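Local coordinates for protein Bd0816 (Bdellovibrio bacteriovorus HD100, PDB 5CER) that probably acts as a serine-type D-Ala-D-Ala carboxypeptidase of the peptidase S13 family, trimming the peptide stems of the bacterial cell wall, at residues L102-N107 and I179-K184; K54-L59 and H70-R75; N5-M10 and F343-H348; S316-T321 and A331-T336. The protein carries 2 engineered substitutions. One frame throughout, in Å; residues are numbered along the deposited sequence.

Contact 1 (L102-N107 and I179-K184)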
loop_
_atom_site.group_PDB
_atom_site.type_symbol
_atom_site.label_atom_id
_atom_site.label_comp_id
_atom_site.label_asym_id
_atom_site.label_seq_id
_atom_site.Cartn_x
_atom_site.Cartn_y
_atom_site.Cartn_z
ATOM N N LEU A 102 -31.905 -13.138 7.885
ATOM C CA LEU A 102 -30.558 -13.294 7.436
ATOM C C LEU A 102 -29.768 -13.841 8.637
ATOM O O LEU A 102 -29.538 -13.145 9.615
ATOM C CB LEU A 102 -30.020 -11.953 6.931
ATOM C CG LEU A 102 -28.808 -11.949 5.983
ATOM C CD1 LEU A 102 -28.586 -10.748 5.053
ATOM C CD2 LEU A 102 -27.667 -12.057 6.913
ATOM N N THR A 103 -29.344 -15.086 8.539
ATOM C CA THR A 103 -28.411 -15.656 9.491
ATOM C C THR A 103 -27.054 -15.862 8.836
ATOM O O THR A 103 -26.933 -15.814 7.606
ATOM C CB THR A 103 -28.953 -16.987 10.057
ATOM O OG1 THR A 103 -28.991 -17.995 9.036
ATOM C CG2 THR A 103 -30.344 -16.803 10.601
ATOM N N PHE A 104 -26.018 -16.036 9.658
ATOM C CA PHE A 104 -24.653 -16.278 9.170
ATOM C C PHE A 104 -23.899 -17.087 10.205
ATOM O O PHE A 104 -24.161 -16.967 11.421
ATOM C CB PHE A 104 -23.927 -14.950 8.870
ATOM C CG PHE A 104 -23.670 -14.112 10.099
ATOM C CD1 PHE A 104 -22.517 -14.292 10.857
ATOM C CD2 PHE A 104 -24.629 -13.218 10.553
ATOM C CE1 PHE A 104 -22.290 -13.574 12.007
ATOM C CE2 PHE A 104 -24.406 -12.492 11.719
ATOM C CZ PHE A 104 -23.218 -12.669 12.443
ATOM N N ASP A 105 -22.947 -17.890 9.734
ATOM C CA ASP A 105 -22.167 -18.785 10.596
ATOM C C ASP A 105 -20.788 -18.182 10.998
ATOM O O ASP A 105 -20.427 -17.044 10.631
ATOM C CB ASP A 105 -22.079 -20.200 9.968
ATOM C CG ASP A 105 -21.045 -20.323 8.850
ATOM O OD1 ASP A 105 -20.212 -19.416 8.658
ATOM O OD2 ASP A 105 -21.038 -21.385 8.184
ATOM N N GLU A 106 -20.003 -18.961 11.736
ATOM C CA GLU A 106 -18.721 -18.482 12.319
ATOM C C GLU A 106 -17.615 -18.160 11.348
ATOM O O GLU A 106 -16.610 -17.574 11.726
ATOM C CB GLU A 106 -18.187 -19.491 13.360
ATOM C CG GLU A 106 -17.897 -20.905 12.861
ATOM C CD GLU A 106 -19.057 -21.866 13.025
ATOM O OE1 GLU A 106 -20.240 -21.427 12.977
ATOM O OE2 GLU A 106 -18.783 -23.077 13.212
ATOM N N ASN A 107 -17.820 -18.534 10.106
ATOM C CA ASN A 107 -16.858 -18.294 9.062
ATOM C C ASN A 107 -17.161 -17.076 8.193
ATOM O O ASN A 107 -16.391 -16.796 7.250
ATOM C CB ASN A 107 -16.698 -19.586 8.229
ATOM C CG ASN A 107 -16.059 -20.701 9.035
ATOM O OD1 ASN A 107 -15.118 -20.509 9.822
ATOM N ND2 ASN A 107 -16.612 -21.854 8.899
ATOM N N ILE A 179 -31.462 -9.930 11.284
ATOM C CA ILE A 179 -30.099 -10.378 11.140
ATOM C C ILE A 179 -29.710 -11.029 12.484
ATOM O O ILE A 179 -29.939 -10.436 13.542
ATOM C CB ILE A 179 -29.163 -9.169 10.828
ATOM C CG1 ILE A 179 -29.437 -8.584 9.423
ATOM C CG2 ILE A 179 -27.702 -9.554 10.977
ATOM C CD1 ILE A 179 -29.177 -7.088 9.309
ATOM N N SER A 180 -29.146 -12.234 12.438
ATOM C CA SER A 180 -28.585 -12.855 13.631
ATOM C C SER A 180 -27.598 -13.955 13.310
ATOM O O SER A 180 -27.542 -14.460 12.179
ATOM C CB SER A 180 -29.682 -13.401 14.532
ATOM O OG SER A 180 -30.458 -14.335 13.836
ATOM N N PHE A 181 -26.783 -14.279 14.313
ATOM C CA PHE A 181 -25.748 -15.309 14.206
ATOM C C PHE A 181 -26.407 -16.670 14.337
ATOM O O PHE A 181 -27.297 -16.835 15.169
ATOM C CB PHE A 181 -24.700 -15.109 15.309
ATOM C CG PHE A 181 -23.683 -16.216 15.401
ATOM C CD1 PHE A 181 -22.806 -16.467 14.350
ATOM C CD2 PHE A 181 -23.589 -16.998 16.558
ATOM C CE1 PHE A 181 -21.856 -17.477 14.439
ATOM C CE2 PHE A 181 -22.648 -18.012 16.643
ATOM C CZ PHE A 181 -21.782 -18.251 15.577
ATOM N N LEU A 182 -25.973 -17.629 13.523
ATOM C CA LEU A 182 -26.421 -19.014 13.637
ATOM C C LEU A 182 -25.261 -19.936 13.293
ATOM O O LEU A 182 -24.880 -20.004 12.126
ATOM C CB LEU A 182 -27.591 -19.274 12.694
ATOM C CG LEU A 182 -28.174 -20.691 12.648
ATOM C CD1 LEU A 182 -28.624 -21.137 14.037
ATOM C CD2 LEU A 182 -29.340 -20.761 11.674
ATOM N N PRO A 183 -24.674 -20.619 14.301
ATOM C CA PRO A 183 -23.495 -21.459 14.032
ATOM C C PRO A 183 -23.780 -22.503 12.982
ATOM O O PRO A 183 -24.928 -22.955 12.832
ATOM C CB PRO A 183 -23.187 -22.133 15.382
ATOM C CG PRO A 183 -23.915 -21.329 16.415
ATOM C CD PRO A 183 -25.028 -20.587 15.734
ATOM N N LYS A 184 -22.726 -22.911 12.285
ATOM C CA LYS A 184 -22.835 -23.953 11.265
ATOM C C LYS A 184 -23.366 -25.268 11.871
ATOM O O LYS A 184 -24.152 -25.959 11.236
ATOM C CB LYS A 184 -21.486 -24.150 10.539
ATOM C CG LYS A 184 -21.482 -25.300 9.511
ATOM C CD LYS A 184 -20.129 -25.511 8.844
ATOM C CE LYS A 184 -20.239 -26.508 7.688
ATOM N NZ LYS A 184 -18.895 -27.041 7.344
#
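Phe104 lays one face of its ring over the backbone of Phe181, whose CA stands 4.2 Å from the Phe104 ring centroid in a CH-pi contact set toward the rim. Phe104 CG sits between its backbone N and carbonyl carbon (chi1 66°), which folds the ring over the neighbouring strand. The Phe181 ring meets it obliquely, the planes 57° apart, with Phe181 CD1 3.8 Å from Phe104 CE1. At the Phe104 edge lies Ile179 CG2. Helix 130-145 covers this apolar face through Val137 and Leu141, a place that suits large hydrocarbon side chains. Beneath them, 98-104 and 175-181 run parallel, the latter an outermost strand of a mixed sheet. Ser180 N donates to Leu102 O, and Leu182 N to Phe104 O at 2.9 Å, but Phe104 N reaches Ser180 O only weakly. Thr103 points to the other face, and Leu182, from the loop, lies alongside it, CB to CB 3.7 Å, while Thr103 OG1 turns to His70. Farther along, two acidic side chains grip backbone N-H groups. Glu106, bent at chi2, brings OE1 to Lys184 N at 3.0 Å, meeting that N-H on the syn side of its carboxylate. Asp105 OD1 accepts from Asn107 N at 2.9 Å in an Asx turn and also from Gly73 N, so one short carboxylate both shapes the turn and ties it to the loop after strand 67-72.

Contact 2 (K54-L59 and H70-R75)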
loop_
_atom_site.group_PDB
_atom_site.type_symbol
_atom_site.label_atom_id
_atom_site.label_comp_id
_atom_site.label_asym_id
_atom_site.label_seq_id
_atom_site.Cartn_x
_atom_site.Cartn_y
_atom_site.Cartn_z
ATOM N N LYS A 54 -15.091 -19.629 -1.286
ATOM C CA LYS A 54 -16.413 -20.021 -1.790
ATOM C C LYS A 54 -17.422 -19.864 -0.700
ATOM O O LYS A 54 -17.665 -20.811 0.084
ATOM C CB LYS A 54 -16.416 -21.492 -2.274
ATOM C CG LYS A 54 -15.576 -21.733 -3.516
ATOM C CD LYS A 54 -15.472 -23.201 -3.910
ATOM C CE LYS A 54 -14.072 -23.566 -4.427
ATOM N NZ LYS A 54 -12.922 -23.183 -3.508
ATOM N N THR A 55 -18.030 -18.679 -0.652
ATOM C CA THR A 55 -19.065 -18.383 0.290
ATOM C C THR A 55 -20.392 -18.957 -0.234
ATOM O O THR A 55 -20.815 -18.684 -1.363
ATOM C CB THR A 55 -19.112 -16.879 0.564
ATOM O OG1 THR A 55 -17.790 -16.364 0.842
ATOM C CG2 THR A 55 -19.982 -16.578 1.755
ATOM N N VAL A 56 -21.071 -19.753 0.591
ATOM C CA VAL A 56 -22.321 -20.414 0.178
ATOM C C VAL A 56 -23.548 -19.707 0.811
ATOM O O VAL A 56 -23.576 -19.409 2.000
ATOM C CB VAL A 56 -22.327 -21.920 0.499
ATOM C CG1 VAL A 56 -23.556 -22.586 -0.093
ATOM C CG2 VAL A 56 -21.080 -22.583 -0.047
ATOM N N LEU A 57 -24.535 -19.429 -0.041
ATOM C CA LEU A 57 -25.715 -18.670 0.311
ATOM C C LEU A 57 -26.892 -19.636 0.158
ATOM O O LEU A 57 -27.131 -20.173 -0.923
ATOM C CB LEU A 57 -25.866 -17.470 -0.629
ATOM C CG LEU A 57 -24.646 -16.565 -0.785
ATOM C CD1 LEU A 57 -24.803 -15.644 -1.955
ATOM C CD2 LEU A 57 -24.389 -15.759 0.472
ATOM N N HIS A 58 -27.620 -19.835 1.248
ATOM C CA HIS A 58 -28.718 -20.796 1.388
ATOM C C HIS A 58 -30.021 -19.986 1.439
ATOM O O HIS A 58 -30.304 -19.322 2.424
ATOM C CB HIS A 58 -28.500 -21.616 2.671
ATOM C CG HIS A 58 -27.319 -22.521 2.585
ATOM N ND1 HIS A 58 -27.358 -23.730 1.925
ATOM C CD2 HIS A 58 -26.053 -22.376 3.032
ATOM C CE1 HIS A 58 -26.170 -24.299 1.985
ATOM N NE2 HIS A 58 -25.358 -23.495 2.647
ATOM N N LEU A 59 -30.761 -20.025 0.343
ATOM C CA LEU A 59 -31.897 -19.156 0.095
ATOM C C LEU A 59 -33.178 -19.991 0.154
ATOM O O LEU A 59 -33.346 -20.964 -0.612
ATOM C CB LEU A 59 -31.708 -18.514 -1.274
ATOM C CG LEU A 59 -30.815 -17.281 -1.255
ATOM C CD1 LEU A 59 -29.900 -17.259 -2.470
ATOM C CD2 LEU A 59 -31.599 -15.985 -1.197
ATOM N N HIS A 70 -29.263 -18.013 4.831
ATOM C CA HIS A 70 -28.181 -18.398 5.734
ATOM C C HIS A 70 -26.859 -18.334 4.964
ATOM O O HIS A 70 -26.709 -19.001 3.931
ATOM C CB HIS A 70 -28.374 -19.809 6.308
ATOM C CG HIS A 70 -27.259 -20.227 7.206
ATOM N ND1 HIS A 70 -27.044 -19.644 8.435
ATOM C CD2 HIS A 70 -26.263 -21.132 7.038
ATOM C CE1 HIS A 70 -25.969 -20.174 8.993
ATOM N NE2 HIS A 70 -25.486 -21.096 8.178
ATOM N N VAL A 71 -25.901 -17.555 5.477
ATOM C CA VAL A 71 -24.595 -17.430 4.859
ATOM C C VAL A 71 -23.681 -18.411 5.536
ATOM O O VAL A 71 -23.385 -18.293 6.746
ATOM C CB VAL A 71 -24.024 -15.999 5.028
ATOM C CG1 VAL A 71 -22.716 -15.843 4.252
ATOM C CG2 VAL A 71 -25.053 -14.958 4.580
ATOM N N GLU A 72 -23.209 -19.369 4.748
ATOM C CA GLU A 72 -22.167 -20.281 5.173
ATOM C C GLU A 72 -20.855 -19.669 4.687
ATOM O O GLU A 72 -20.592 -19.626 3.505
ATOM C CB GLU A 72 -22.383 -21.657 4.584
ATOM C CG GLU A 72 -21.354 -22.695 4.984
ATOM C CD GLU A 72 -21.495 -23.984 4.214
ATOM O OE1 GLU A 72 -22.495 -24.146 3.521
ATOM O OE2 GLU A 72 -20.604 -24.849 4.301
ATOM N N GLY A 73 -20.009 -19.263 5.626
ATOM C CA GLY A 73 -18.799 -18.453 5.330
ATOM C C GLY A 73 -17.596 -19.263 4.886
ATOM O O GLY A 73 -17.501 -20.446 5.203
ATOM N N SER A 74 -16.733 -18.637 4.103
ATOM C CA SER A 74 -15.468 -19.223 3.668
ATOM C C SER A 74 -14.269 -18.485 4.299
ATOM O O SER A 74 -13.162 -18.642 3.860
ATOM C CB SER A 74 -15.383 -19.086 2.164
ATOM O OG SER A 74 -15.454 -17.704 1.766
ATOM N N ARG A 75 -14.525 -17.654 5.310
ATOM C CA ARG A 75 -13.547 -16.748 5.907
ATOM C C ARG A 75 -12.886 -15.764 4.895
ATOM O O ARG A 75 -11.757 -15.327 5.100
ATOM C CB ARG A 75 -12.475 -17.525 6.702
ATOM C CG ARG A 75 -13.033 -18.552 7.677
ATOM C CD ARG A 75 -11.983 -18.993 8.702
ATOM N NE ARG A 75 -11.518 -17.876 9.525
ATOM C CZ ARG A 75 -12.141 -17.374 10.572
ATOM N NH1 ARG A 75 -13.272 -17.895 11.014
ATOM N NH2 ARG A 75 -11.628 -16.344 11.190
HETATM O O HOH W 1 -17.364 -15.740 3.691
#
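His58 and Glu72 carry one of two polar side-chain links in this pair. His58 NE2 donates to Glu72 OE1 at 3.1 Å in a nearly straight bond (171°), with the oxygen in the plane of the imidazole and the ring and carboxylate planes only 14° apart. The extended Glu72 chain, CG anti to the backbone N (chi1 -179°), lies alongside Val56 on the way to the ring, with Glu72 OE1 3.8 Å from Val56 CB. The arrangement would tend to favour a proton on His58 NE2. A second polar link joins the hydroxyls of Thr55 and Ser74, OG1 to OG 2.8 Å; a water held by Thr55 OG1 also accepts from Ser74 N, stitching the chain where the second strand has already ended.

Backbone bonds supply the ladder: Val56 faces Glu72, and His58 faces His70, as antiparallel hydrogen-bonded pairs, each with two N-H to O bonds, among them Glu72 N to Val56 O at 2.8 Å. Leu57 and Val71 form the non-hydrogen-bonded pair between them.

Apolar packing belongs to the opposite face of the sheet. Val71 CG1 touches Thr55 CG2 at 3.8 Å and Leu57 CD2 at 4.1 Å, where the methyl groups of branched side chains meet.

These strands form a beta hairpin inside the mixed sheet. Strand 194-199 pairs with the outer side of 54-61, strand 98-104 runs beside 67-72, and Tyr187 stacks on His70 and meets the His58 ring obliquely.

Contact 3 (N5-M10 and F343-H348)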
loop_
_atom_site.group_PDB
_atom_site.type_symbol
_atom_site.label_atom_id
_atom_site.label_comp_id
_atom_site.label_asym_id
_atom_site.label_seq_id
_atom_site.Cartn_x
_atom_site.Cartn_y
_atom_site.Cartn_z
ATOM N N ASN A 5 19.963 -0.620 8.435
ATOM C CA ASN A 5 20.084 -1.811 9.214
ATOM C C ASN A 5 20.797 -2.842 8.404
ATOM O O ASN A 5 21.741 -3.419 8.829
ATOM C CB ASN A 5 18.694 -2.304 9.662
ATOM C CG ASN A 5 18.103 -1.471 10.831
ATOM O OD1 ASN A 5 18.853 -0.976 11.665
ATOM N ND2 ASN A 5 16.758 -1.352 10.897
ATOM N N SER A 6 20.352 -3.040 7.189
ATOM C CA SER A 6 20.763 -4.181 6.399
ATOM C C SER A 6 20.294 -4.013 4.937
ATOM O O SER A 6 19.190 -3.517 4.687
ATOM C CB SER A 6 20.073 -5.408 6.973
ATOM O OG SER A 6 20.608 -6.568 6.411
ATOM N N VAL A 7 21.126 -4.455 3.993
ATOM C CA VAL A 7 20.763 -4.560 2.592
ATOM C C VAL A 7 21.232 -5.910 2.053
ATOM O O VAL A 7 22.360 -6.307 2.298
ATOM C CB VAL A 7 21.403 -3.405 1.778
ATOM C CG1 VAL A 7 21.218 -3.593 0.266
ATOM C CG2 VAL A 7 20.792 -2.084 2.170
ATOM N N CYS A 8 20.410 -6.565 1.229
ATOM C CA CYS A 8 20.786 -7.780 0.542
ATOM C C CYS A 8 20.418 -7.692 -0.910
ATOM O O CYS A 8 19.364 -7.181 -1.245
ATOM C CB CYS A 8 19.985 -8.939 1.068
ATOM S SG CYS A 8 20.674 -9.557 2.563
ATOM N N HIS A 9 21.213 -8.357 -1.749
ATOM C CA HIS A 9 20.774 -8.687 -3.069
ATOM C C HIS A 9 21.411 -9.929 -3.646
ATOM O O HIS A 9 22.522 -10.308 -3.284
ATOM C CB HIS A 9 20.936 -7.473 -3.980
ATOM C CG HIS A 9 22.245 -6.775 -3.818
ATOM N ND1 HIS A 9 22.376 -5.562 -3.162
ATOM C CD2 HIS A 9 23.474 -7.121 -4.238
ATOM C CE1 HIS A 9 23.641 -5.214 -3.160
ATOM N NE2 HIS A 9 24.320 -6.135 -3.817
ATOM N N MET A 10 20.679 -10.547 -4.578
ATOM C CA MET A 10 21.013 -11.846 -5.114
ATOM C C MET A 10 20.427 -11.878 -6.526
ATOM O O MET A 10 19.300 -11.456 -6.732
ATOM C CB MET A 10 20.391 -12.940 -4.219
ATOM C CG MET A 10 20.721 -14.358 -4.658
ATOM S SD MET A 10 20.017 -15.567 -3.545
ATOM C CE MET A 10 18.309 -15.569 -4.086
ATOM N N PHE A 343 16.183 -8.270 -3.903
ATOM C CA PHE A 343 16.774 -7.383 -2.944
ATOM C C PHE A 343 15.865 -7.254 -1.744
ATOM O O PHE A 343 14.636 -7.403 -1.843
ATOM C CB PHE A 343 17.018 -5.994 -3.525
ATOM C CG PHE A 343 15.735 -5.200 -3.753
ATOM C CD1 PHE A 343 15.162 -4.455 -2.733
ATOM C CD2 PHE A 343 15.092 -5.224 -4.994
ATOM C CE1 PHE A 343 13.952 -3.817 -2.919
ATOM C CE2 PHE A 343 13.905 -4.538 -5.181
ATOM C CZ PHE A 343 13.327 -3.841 -4.143
ATOM N N ALA A 344 16.478 -6.903 -0.607
ATOM C CA ALA A 344 15.744 -6.409 0.571
ATOM C C ALA A 344 16.560 -5.277 1.202
ATOM O O ALA A 344 17.784 -5.411 1.360
ATOM C CB ALA A 344 15.491 -7.538 1.540
ATOM N N ILE A 345 15.882 -4.188 1.557
ATOM C CA ILE A 345 16.512 -3.015 2.162
ATOM C C ILE A 345 15.760 -2.650 3.403
ATOM O O ILE A 345 14.514 -2.442 3.368
ATOM C CB ILE A 345 16.465 -1.830 1.203
ATOM C CG1 ILE A 345 17.287 -2.129 -0.066
ATOM C CG2 ILE A 345 17.050 -0.593 1.863
ATOM C CD1 ILE A 345 16.952 -1.207 -1.226
ATOM N N LEU A 346 16.458 -2.624 4.515
ATOM C CA LEU A 346 15.851 -2.359 5.787
ATOM C C LEU A 346 16.534 -1.126 6.408
ATOM O O LEU A 346 17.724 -1.165 6.693
ATOM C CB LEU A 346 15.997 -3.614 6.687
ATOM C CG LEU A 346 15.384 -4.919 6.017
ATOM C CD1 LEU A 346 15.682 -6.236 6.683
ATOM C CD2 LEU A 346 13.889 -4.772 6.165
ATOM N N LEU A 347 15.760 -0.079 6.657
ATOM C CA LEU A 347 16.239 1.122 7.333
ATOM C C LEU A 347 15.549 1.342 8.697
ATOM O O LEU A 347 14.384 0.969 8.908
ATOM C CB LEU A 347 15.973 2.381 6.482
ATOM C CG LEU A 347 16.488 2.756 5.087
ATOM C CD1 LEU A 347 16.875 4.206 4.853
ATOM C CD2 LEU A 347 17.665 1.864 4.930
ATOM N N HIS A 348 16.290 1.934 9.639
ATOM C CA HIS A 348 15.746 2.389 10.911
ATOM C C HIS A 348 15.283 3.813 10.735
ATOM O O HIS A 348 15.911 4.590 9.966
ATOM C CB HIS A 348 16.821 2.300 12.010
ATOM C CG HIS A 348 16.359 2.823 13.345
ATOM N ND1 HIS A 348 15.820 2.032 14.342
ATOM C CD2 HIS A 348 16.316 4.090 13.821
ATOM C CE1 HIS A 348 15.485 2.787 15.371
ATOM N NE2 HIS A 348 15.778 4.038 15.085
HETATM O O HOH W 2 14.241 -2.333 9.680
#
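The Asn5 amide and the His348 imidazole are turned steeply against each other, their planes 74° apart, and they meet through the base of the histidine: Asn5 ND2 comes 3.8 Å from His348 CB. His348 CG is anti to its backbone N (chi1 177°), which carries the ring away from Asn5 to stack on Tyr3. The amide also holds a water, 3.0 Å from Asn5 ND2, that donates a weak bond to Leu347 O. The Phe343 ring likewise leaves this strand pair and packs on Ile369 of helix 356-375, while Phe343 CB rests 3.5 Å from Cys8 O.

Between these ends lies an antiparallel pairing with a classic beta bulge. Asn5 and Ser6 both face Leu346, and Leu346 O accepts from Asn5 N at 2.9 Å and, at longer range, from Ser6 N. Thus two residues on one strand oppose one on the other. Leu346 N returns a bond to Ser6 O, and Cys8 and Ala344 exchange two bonds of their own. The N-terminal strand 3-11 thus lies beside 339-348, from late in the chain, in the antiparallel sheet, as in the beta-lactamase and penicillin-binding protein fold.

On one face Val7 and Ile345 lie side by side, CG2 to CG2 4.0 Å. Their beta-branched side chains suit extended strands, and Ile345 continues onto Ile369. The other face carries the small Ser6, Cys8 and Ala344 together with Leu346; there Ser6 and Cys8 touch Cys270, and Cys8 also Ile274, of helix 270-286.

Contact 4 (S316-T321 and A331-T336)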
loop_
_atom_site.group_PDB
_atom_site.type_symbol
_atom_site.label_atom_id
_atom_site.label_comp_id
_atom_site.label_asym_id
_atom_site.label_seq_id
_atom_site.Cartn_x
_atom_site.Cartn_y
_atom_site.Cartn_z
ATOM N N SER A 316 10.592 -1.069 -13.924
ATOM C CA SER A 316 11.684 -2.054 -13.838
ATOM C C SER A 316 11.889 -2.682 -12.458
ATOM O O SER A 316 12.884 -3.349 -12.238
ATOM C CB SER A 316 12.978 -1.364 -14.233
ATOM O OG SER A 316 12.899 -0.926 -15.560
ATOM N N MET A 317 10.979 -2.424 -11.526
ATOM C CA MET A 317 11.092 -2.960 -10.201
ATOM C C MET A 317 9.740 -3.517 -9.816
ATOM O O MET A 317 8.691 -2.844 -10.011
ATOM C CB MET A 317 11.531 -1.879 -9.171
ATOM C CG MET A 317 11.661 -2.374 -7.735
ATOM S SD MET A 317 12.102 -1.042 -6.590
ATOM C CE MET A 317 10.559 -0.140 -6.478
ATOM N N ILE A 318 9.784 -4.705 -9.213
ATOM C CA ILE A 318 8.661 -5.303 -8.567
ATOM C C ILE A 318 8.970 -5.236 -7.085
ATOM O O ILE A 318 10.028 -5.653 -6.694
ATOM C CB ILE A 318 8.511 -6.755 -8.979
ATOM C CG1 ILE A 318 8.173 -6.840 -10.461
ATOM C CG2 ILE A 318 7.397 -7.425 -8.172
ATOM C CD1 ILE A 318 8.511 -8.141 -11.117
ATOM N N ALA A 319 8.063 -4.709 -6.253
ATOM C CA ALA A 319 8.401 -4.519 -4.846
ATOM C C ALA A 319 7.223 -4.306 -3.946
ATOM O O ALA A 319 6.091 -3.932 -4.367
ATOM C CB ALA A 319 9.349 -3.346 -4.710
ATOM N N LYS A 320 7.517 -4.525 -2.672
ATOM C CA LYS A 320 6.608 -4.213 -1.534
ATOM C C LYS A 320 7.322 -3.238 -0.591
ATOM O O LYS A 320 8.486 -3.462 -0.276
ATOM C CB LYS A 320 6.271 -5.507 -0.802
ATOM C CG LYS A 320 5.394 -5.348 0.410
ATOM C CD LYS A 320 3.937 -5.131 0.029
ATOM C CE LYS A 320 3.119 -4.569 1.177
ATOM N NZ LYS A 320 3.401 -3.119 1.319
ATOM N N THR A 321 6.595 -2.195 -0.175
ATOM C CA THR A 321 7.092 -1.221 0.773
ATOM C C THR A 321 6.714 -1.573 2.176
ATOM O O THR A 321 5.799 -2.375 2.430
ATOM C CB THR A 321 6.492 0.151 0.514
ATOM O OG1 THR A 321 5.077 0.053 0.478
ATOM C CG2 THR A 321 7.018 0.751 -0.803
ATOM N N ALA A 331 11.318 -4.554 -0.375
ATOM C CA ALA A 331 11.760 -5.888 -0.821
ATOM C C ALA A 331 11.116 -6.287 -2.149
ATOM O O ALA A 331 9.953 -5.958 -2.400
ATOM C CB ALA A 331 11.458 -6.912 0.260
ATOM N N GLY A 332 11.850 -6.984 -3.006
ATOM C CA GLY A 332 11.314 -7.367 -4.298
ATOM C C GLY A 332 12.402 -7.724 -5.284
ATOM O O GLY A 332 13.346 -8.402 -4.933
ATOM N N SER A 333 12.243 -7.309 -6.543
ATOM C CA SER A 333 13.280 -7.501 -7.539
ATOM C C SER A 333 13.395 -6.315 -8.487
ATOM O O SER A 333 12.446 -5.573 -8.706
ATOM C CB SER A 333 13.031 -8.779 -8.338
ATOM O OG SER A 333 11.964 -8.590 -9.244
ATOM N N ILE A 334 14.581 -6.168 -9.054
ATOM C CA ILE A 334 14.855 -5.137 -10.048
ATOM C C ILE A 334 15.201 -5.872 -11.315
ATOM O O ILE A 334 15.854 -6.952 -11.285
ATOM C CB ILE A 334 15.999 -4.206 -9.606
ATOM C CG1 ILE A 334 17.277 -4.966 -9.219
ATOM C CG2 ILE A 334 15.547 -3.325 -8.419
ATOM C CD1 ILE A 334 18.470 -4.040 -8.885
ATOM N N SER A 335 14.774 -5.307 -12.433
ATOM C CA SER A 335 15.056 -5.883 -13.733
ATOM C C SER A 335 16.065 -4.945 -14.412
ATOM O O SER A 335 15.752 -3.808 -14.637
ATOM C CB SER A 335 13.774 -5.980 -14.548
ATOM O OG SER A 335 14.053 -6.158 -15.925
ATOM N N THR A 336 17.220 -5.489 -14.775
ATOM C CA THR A 336 18.345 -4.745 -15.301
ATOM C C THR A 336 18.876 -5.448 -16.523
ATOM O O THR A 336 18.536 -6.605 -16.794
ATOM C CB THR A 336 19.490 -4.703 -14.273
ATOM O OG1 THR A 336 20.179 -5.967 -14.226
ATOM C CG2 THR A 336 18.965 -4.378 -12.880
#
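Met317 and Ile334 bring the side-chain packing across this hairpin: Met317 CG lies 4.1 Å from Ile334 CG2, and the methionine, bent at chi3, carries on toward Phe343 and helix 356-375. On the other face Ser333 OG meets Ile318 CB at 3.9 Å, a small polar group beside a branched apolar one.

Backbone hydrogen bonds do most of the holding. Ile318 and Ser333 exchange a pair, each 2.8 Å between N and O, and Lys320 and Ala331 exchange another; Ser335 N adds a bond to Ser316 O.

CA-H...O contacts fill the gaps, with Gly332 CA 3.2 Å from Ile318 O. Glycine suits this corner because at phi 161° and psi -140° a CB would be jammed against the carbonyl before it and would also clash with Ile318 O across the pair.

Polar side chains find partners beyond the pair: Ser335 OG bonds to Lys380 O, and Lys320 NZ to Thr321 O at 2.7 Å and to Ser214 OG. Lys320 and Thr321 begin a Lys-Thr-Gly sequence, which in penicillin-binding enzymes lines the active-site cleft. Consistent with that place, Lys320 N is held in the strand by Ala331 O while its buried NZ is gripped by a carbonyl and a hydroxyl.

Overall arrangement
Contacts 1 and 2 share one mixed sheet on one side of the chain's centre, joined where Thr103 meets His70 and Asn107 meets Arg75. Contacts 3 and 4 share the antiparallel sheet on the other side, joined through Phe343, which bonds to Gly332. The two groups do not touch: even contacts 2 and 4 are about 19 Å apart at their nearest atoms. Contacts 1 and 2 are partly buried, and carboxylates of Glu106 and Glu72 help the backbone there. Contact 3 is mostly and contact 4 wholly buried; main-chain bonds and apolar packing under helix 356-375 dominate. Contacts 2 and 4 are local hairpins, whereas contacts 1 and 3 join distant parts of the chain.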